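Local coordinates for extracellular solute-binding protein family 1 (Pseudothermotoga lettingae, PDB 5CI5), which binds the sugar alpha-D-tagatopyranose, probably as the extracellular solute-binding component that delivers it to an ABC transporter, at residues Lys188-Thr193 and Pro374-Ile379; Phe83-Gly88 and Val368-Ile373. All coordinates share one frame; numbering follows the deposited sequence.

How the contacts relate
Read from the N terminus, the chain first lays down Phe83-Gly88, the end of strand 81-85 and the turn before helix 89-95, then Lys188-Thr193 at the start of helix 190-202. Much later it returns through Val368-Ile373 and runs directly into Pro374-Ile379, the start of helix 376-391. Contact 2 therefore closes a loop of 279 residues and contact 1 one of 180, and the two cross because their segments alternate. Their centres are about 10 Å apart beside the bound sugar. They meet physically where the OE2 of Glu-190 forms a 2.9 Å salt bridge with the NH1 of Arg-370, tying the mixed sheet, through one returning segment, to two helices.

Contact 1: Lys188-Thr193 and Pro374-Ile379; sequences KTEHTT and PQYPQI
The start of helix 190-202, where it lines the sugar pocket, meets the first turn of helix 376-391 through Glu-190 and Tyr-376. The two side chains approach from opposite directions and bridge backbones whose nearest CA atoms, those of Glu-190 and Pro-377, lie 8.9 Å apart. Tyr-376 places its CG anti to the backbone N (chi1 174°), and the long, rigid phenol carries its hydroxyl across this gap. There OH donates to Glu-190 OE2 at 2.7 Å. The oxygen is met on its syn side and lies near the ring plane, at the edge, while the carboxylate is turned 75° from the ring.

Glutamate suits this place because its two oxygens can serve different partners: OE1 bonds to Ser-380 OG, while OE2, besides taking the phenol, forms the salt bridge with Arg-370, a pocket residue. Tyrosine and arginine thus share one oxygen, which probably keeps the carboxylate negatively charged and steadies the arginine beside the sugar. Thr-193, one turn further along its helix, presents two chemically different branches. Its OG1 bonds to Ser-380 OG, and its methyl CG2 packs obliquely against the phenol, 3.3 Å from Tyr-376 OH.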
loop_
_atom_site.group_PDB
_atom_site.type_symbol
_atom_site.label_atom_id
_atom_site.label_comp_id
_atom_site.label_asym_id
_atom_site.label_seq_id
_atom_site.Cartn_x
_atom_site.Cartn_y
_atom_site.Cartn_z
ATOM N N LYS A 188 -6.631 -12.475 -5.247
ATOM C CA LYS A 188 -5.522 -12.366 -6.196
ATOM C C LYS A 188 -5.190 -10.894 -6.467
ATOM O O LYS A 188 -5.306 -10.378 -7.590
ATOM C CB LYS A 188 -5.847 -13.100 -7.490
ATOM C CG LYS A 188 -5.918 -14.626 -7.341
ATOM C CD LYS A 188 -4.575 -15.234 -6.866
ATOM C CE LYS A 188 -3.403 -14.945 -7.797
ATOM N NZ LYS A 188 -3.525 -15.638 -9.109
ATOM N N THR A 189 -4.780 -10.227 -5.396
ATOM C CA THR A 189 -4.427 -8.818 -5.412
ATOM C C THR A 189 -3.194 -8.619 -4.516
ATOM O O THR A 189 -2.837 -9.488 -3.698
ATOM C CB THR A 189 -5.564 -7.917 -4.900
ATOM O OG1 THR A 189 -5.781 -8.219 -3.515
ATOM C CG2 THR A 189 -6.870 -8.075 -5.698
ATOM N N GLU A 190 -2.544 -7.465 -4.678
ATOM C CA GLU A 190 -1.334 -7.146 -3.949
ATOM C C GLU A 190 -1.547 -7.194 -2.442
ATOM O O GLU A 190 -0.601 -7.448 -1.725
ATOM C CB GLU A 190 -0.842 -5.758 -4.369
ATOM C CG GLU A 190 0.460 -5.316 -3.759
ATOM C CD GLU A 190 1.673 -6.071 -4.237
ATOM O OE1 GLU A 190 1.562 -6.893 -5.168
ATOM O OE2 GLU A 190 2.745 -5.844 -3.663
ATOM N N HIS A 191 -2.771 -6.926 -1.971
ATOM C CA HIS A 191 -3.043 -6.939 -0.528
ATOM C C HIS A 191 -2.618 -8.279 0.089
ATOM O O HIS A 191 -2.156 -8.352 1.231
ATOM C CB HIS A 191 -4.530 -6.732 -0.185
ATOM C CG HIS A 191 -5.224 -5.637 -0.934
ATOM N ND1 HIS A 191 -5.738 -5.814 -2.201
ATOM C CD2 HIS A 191 -5.577 -4.383 -0.559
ATOM C CE1 HIS A 191 -6.347 -4.706 -2.585
ATOM N NE2 HIS A 191 -6.258 -3.818 -1.608
ATOM N N THR A 192 -2.836 -9.361 -0.641
ATOM C CA THR A 192 -2.530 -10.690 -0.137
ATOM C C THR A 192 -1.015 -10.918 0.012
ATOM O O THR A 192 -0.539 -11.454 1.017
ATOM C CB THR A 192 -3.175 -11.726 -1.054
ATOM O OG1 THR A 192 -4.591 -11.511 -1.009
ATOM C CG2 THR A 192 -2.824 -13.178 -0.624
ATOM N N THR A 193 -0.242 -10.428 -0.943
ATOM C CA THR A 193 1.202 -10.445 -0.812
ATOM C C THR A 193 1.654 -9.610 0.358
ATOM O O THR A 193 2.529 -10.015 1.112
ATOM C CB THR A 193 1.874 -9.932 -2.075
ATOM O OG1 THR A 193 1.490 -10.814 -3.123
ATOM C CG2 THR A 193 3.424 -9.910 -1.956
ATOM N N PRO A 374 12.638 -5.400 -11.443
ATOM C CA PRO A 374 11.624 -5.535 -12.485
ATOM C C PRO A 374 10.831 -6.820 -12.385
ATOM O O PRO A 374 9.767 -6.932 -12.991
ATOM C CB PRO A 374 12.449 -5.493 -13.789
ATOM C CG PRO A 374 13.811 -5.140 -13.419
ATOM C CD PRO A 374 14.013 -5.430 -11.987
ATOM N N GLN A 375 11.346 -7.791 -11.639
ATOM C CA GLN A 375 10.672 -9.064 -11.471
ATOM C C GLN A 375 9.564 -9.027 -10.406
ATOM O O GLN A 375 8.835 -10.017 -10.249
ATOM C CB GLN A 375 11.673 -10.149 -11.073
ATOM C CG GLN A 375 12.675 -10.474 -12.162
ATOM C CD GLN A 375 13.873 -9.573 -12.169
ATOM O OE1 GLN A 375 14.008 -8.643 -11.372
ATOM N NE2 GLN A 375 14.781 -9.850 -13.098
ATOM N N TYR A 376 9.451 -7.926 -9.652
ATOM C CA TYR A 376 8.632 -7.977 -8.446
ATOM C C TYR A 376 7.147 -8.331 -8.763
ATOM O O TYR A 376 6.552 -9.168 -8.087
ATOM C CB TYR A 376 8.715 -6.681 -7.629
ATOM C CG TYR A 376 7.726 -6.792 -6.492
ATOM C CD1 TYR A 376 7.946 -7.702 -5.460
ATOM C CD2 TYR A 376 6.520 -6.115 -6.513
ATOM C CE1 TYR A 376 7.031 -7.874 -4.458
ATOM C CE2 TYR A 376 5.596 -6.297 -5.509
ATOM C CZ TYR A 376 5.851 -7.177 -4.496
ATOM O OH TYR A 376 4.920 -7.400 -3.520
ATOM N N PRO A 377 6.526 -7.700 -9.771
ATOM C CA PRO A 377 5.109 -8.058 -9.955
ATOM C C PRO A 377 4.848 -9.546 -10.198
ATOM O O PRO A 377 3.884 -10.095 -9.640
ATOM C CB PRO A 377 4.706 -7.218 -11.170
ATOM C CG PRO A 377 5.541 -5.973 -11.003
ATOM C CD PRO A 377 6.893 -6.492 -10.520
ATOM N N GLN A 378 5.713 -10.203 -10.967
ATOM C CA GLN A 378 5.613 -11.648 -11.152
ATOM C C GLN A 378 5.797 -12.425 -9.848
ATOM O O GLN A 378 5.155 -13.458 -9.634
ATOM C CB GLN A 378 6.663 -12.120 -12.157
ATOM C CG GLN A 378 6.394 -11.717 -13.567
ATOM C CD GLN A 378 7.610 -12.010 -14.433
ATOM O OE1 GLN A 378 8.437 -11.132 -14.674
ATOM N NE2 GLN A 378 7.753 -13.261 -14.840
ATOM N N ILE A 379 6.714 -11.957 -9.002
ATOM C CA ILE A 379 6.962 -12.565 -7.693
ATOM C C ILE A 379 5.705 -12.447 -6.807
ATOM O O ILE A 379 5.281 -13.417 -6.181
ATOM C CB ILE A 379 8.195 -11.902 -7.022
ATOM C CG1 ILE A 379 9.462 -12.285 -7.797
ATOM C CG2 ILE A 379 8.297 -12.288 -5.530
ATOM C CD1 ILE A 379 10.697 -11.525 -7.377
#

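Contact 2: Phe83-Gly88 and Val368-Ile373; sequences FADLGG and VARPPI. With T6T (alpha-D-tagatopyranose), chain C.
Asp-85 swings its CG away from the backbone N (chi1 -159°), which carries the carboxylate from the end of strand 81-85 into the sugar site, while Arg-370 bends at chi3 (-81°) to bring its guanidinium alongside. The two charged groups meet at alpha-D-tagatopyranose and share its neighbouring hydroxyls O4 and O5. O4 of the sugar donates to Asp-85 OD1 at 2.6 Å, and its O5 donates to Asp-85 OD2 at 2.7 Å. Arg-370 supplies the complementary donors: NH1 reaches sugar O5 at 2.9 Å, nearly straight at 173°, and NH2 reaches sugar O4 at 2.9 Å.

Directly, Asp-85 OD1 and Arg-370 NH2 form only a long salt bridge of 3.9 Å, with the oxygen well out of the guanidinium plane, so charge alone acts there. An Asx turn braces the carboxylate, Gly-87 N donating to Asp-85 OD1 at 2.8 Å from above the carboxylate plane. Gly-87 also lays its CA over the centre of one guanidinium face, 3.5 Å from Arg-370 CZ; a side chain here would run into the arginine. Leu-298 O takes a further bond from NH2.

Replacing Asp-85 with an alanine would probably leave sugar O4 and O5 without their acceptors and free the Gly-87 turn to shift. Each of these hydroxyls donates to the carboxylate and accepts from the guanidinium, a paired arrangement common in sugar-binding proteins, which is consistent with recognition of the positions of O4 and O5.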
loop_
_atom_site.group_PDB
_atom_site.type_symbol
_atom_site.label_atom_id
_atom_site.label_comp_id
_atom_site.label_asym_id
_atom_site.label_seq_id
_atom_site.Cartn_x
_atom_site.Cartn_y
_atom_site.Cartn_z
ATOM N N PHE A 83 -0.052 7.740 -11.982
ATOM C CA PHE A 83 0.236 7.100 -10.719
ATOM C C PHE A 83 0.908 5.749 -10.965
ATOM O O PHE A 83 0.484 4.995 -11.829
ATOM C CB PHE A 83 -1.053 6.906 -9.928
ATOM C CG PHE A 83 -1.339 8.014 -8.947
ATOM C CD1 PHE A 83 -1.419 9.343 -9.355
ATOM C CD2 PHE A 83 -1.538 7.712 -7.600
ATOM C CE1 PHE A 83 -1.664 10.349 -8.434
ATOM C CE2 PHE A 83 -1.775 8.708 -6.686
ATOM C CZ PHE A 83 -1.840 10.028 -7.095
ATOM N N ALA A 84 1.926 5.449 -10.171
ATOM C CA ALA A 84 2.587 4.143 -10.215
ATOM C C ALA A 84 2.936 3.759 -8.781
ATOM O O ALA A 84 3.461 4.574 -8.005
ATOM C CB ALA A 84 3.827 4.161 -11.097
ATOM N N ASP A 85 2.623 2.530 -8.422
ATOM C CA ASP A 85 2.855 2.008 -7.061
ATOM C C ASP A 85 4.349 2.021 -6.704
ATOM O O ASP A 85 5.193 1.602 -7.477
ATOM C CB ASP A 85 2.257 0.598 -6.984
ATOM C CG ASP A 85 1.974 0.143 -5.589
ATOM O OD1 ASP A 85 2.778 0.425 -4.661
ATOM O OD2 ASP A 85 0.923 -0.522 -5.418
ATOM N N LEU A 86 4.668 2.520 -5.512
ATOM C CA LEU A 86 6.033 2.445 -5.014
ATOM C C LEU A 86 6.504 1.000 -4.837
ATOM O O LEU A 86 7.712 0.738 -4.739
ATOM C CB LEU A 86 6.151 3.214 -3.700
ATOM C CG LEU A 86 5.916 4.730 -3.770
ATOM C CD1 LEU A 86 6.247 5.327 -2.404
ATOM C CD2 LEU A 86 6.730 5.405 -4.873
ATOM N N GLY A 87 5.566 0.058 -4.815
ATOM C CA GLY A 87 5.885 -1.354 -4.702
ATOM C C GLY A 87 6.279 -1.992 -6.020
ATOM O O GLY A 87 5.575 -2.864 -6.546
ATOM N N GLY A 88 7.425 -1.569 -6.545
ATOM C CA GLY A 88 8.067 -2.256 -7.655
ATOM C C GLY A 88 7.671 -1.850 -9.057
ATOM O O GLY A 88 8.287 -2.309 -10.041
ATOM N N VAL A 368 9.917 -2.211 5.847
ATOM C CA VAL A 368 10.682 -2.891 4.804
ATOM C C VAL A 368 10.058 -2.668 3.446
ATOM O O VAL A 368 8.845 -2.468 3.314
ATOM C CB VAL A 368 10.827 -4.399 5.058
ATOM C CG1 VAL A 368 11.458 -4.634 6.435
ATOM C CG2 VAL A 368 9.498 -5.131 4.927
ATOM N N ALA A 369 10.911 -2.663 2.429
ATOM C CA ALA A 369 10.456 -2.446 1.068
ATOM C C ALA A 369 10.342 -3.752 0.309
ATOM O O ALA A 369 11.230 -4.624 0.401
ATOM C CB ALA A 369 11.406 -1.510 0.338
ATOM N N ARG A 370 9.293 -3.853 -0.496
ATOM C CA ARG A 370 9.256 -4.804 -1.604
ATOM C C ARG A 370 10.502 -4.560 -2.454
ATOM O O ARG A 370 10.964 -3.425 -2.596
ATOM C CB ARG A 370 7.979 -4.625 -2.426
ATOM C CG ARG A 370 6.745 -5.147 -1.710
ATOM C CD ARG A 370 5.428 -4.546 -2.249
ATOM N NE ARG A 370 5.158 -3.230 -1.710
ATOM C CZ ARG A 370 4.037 -2.556 -1.952
ATOM N NH1 ARG A 370 3.092 -3.075 -2.722
ATOM N NH2 ARG A 370 3.867 -1.370 -1.419
ATOM N N PRO A 371 11.068 -5.627 -3.010
ATOM C CA PRO A 371 12.334 -5.450 -3.735
ATOM C C PRO A 371 12.183 -4.590 -5.001
ATOM O O PRO A 371 11.289 -4.864 -5.810
ATOM C CB PRO A 371 12.739 -6.884 -4.085
ATOM C CG PRO A 371 11.510 -7.668 -4.021
ATOM C CD PRO A 371 10.619 -7.018 -3.008
ATOM N N PRO A 372 13.039 -3.558 -5.155
ATOM C CA PRO A 372 12.908 -2.603 -6.279
ATOM C C PRO A 372 13.515 -3.176 -7.558
ATOM O O PRO A 372 14.522 -2.678 -8.098
ATOM C CB PRO A 372 13.668 -1.366 -5.769
ATOM C CG PRO A 372 14.731 -1.953 -4.917
ATOM C CD PRO A 372 14.066 -3.110 -4.199
ATOM N N ILE A 373 12.890 -4.242 -8.042
ATOM C CA ILE A 373 13.398 -4.988 -9.192
ATOM C C ILE A 373 12.282 -5.254 -10.165
ATOM O O ILE A 373 11.096 -5.335 -9.788
ATOM C CB ILE A 373 14.066 -6.326 -8.749
ATOM C CG1 ILE A 373 13.017 -7.277 -8.152
ATOM C CG2 ILE A 373 15.200 -6.034 -7.769
ATOM C CD1 ILE A 373 13.564 -8.635 -7.705
HETATM O O3 T6T C . 0.434 1.052 0.116
HETATM C C3 T6T C . -0.131 1.427 -1.137
HETATM C C4 T6T C . 0.499 0.569 -2.234
HETATM O O4 T6T C . 1.928 0.672 -2.175
HETATM C C5 T6T C . 0.050 -0.861 -2.027
HETATM O O5 T6T C . 0.606 -1.705 -3.037
HETATM C C6 T6T C . -1.473 -0.941 -2.023
HETATM O O6 T6T C . -1.978 -0.123 -0.968
HETATM C C2 T6T C . -1.615 1.256 -1.088
HETATM O O2 T6T C . -2.198 1.797 -2.280
HETATM C C1 T6T C . -2.225 1.987 0.127
HETATM O O1 T6T C . -1.901 3.328 0.189
#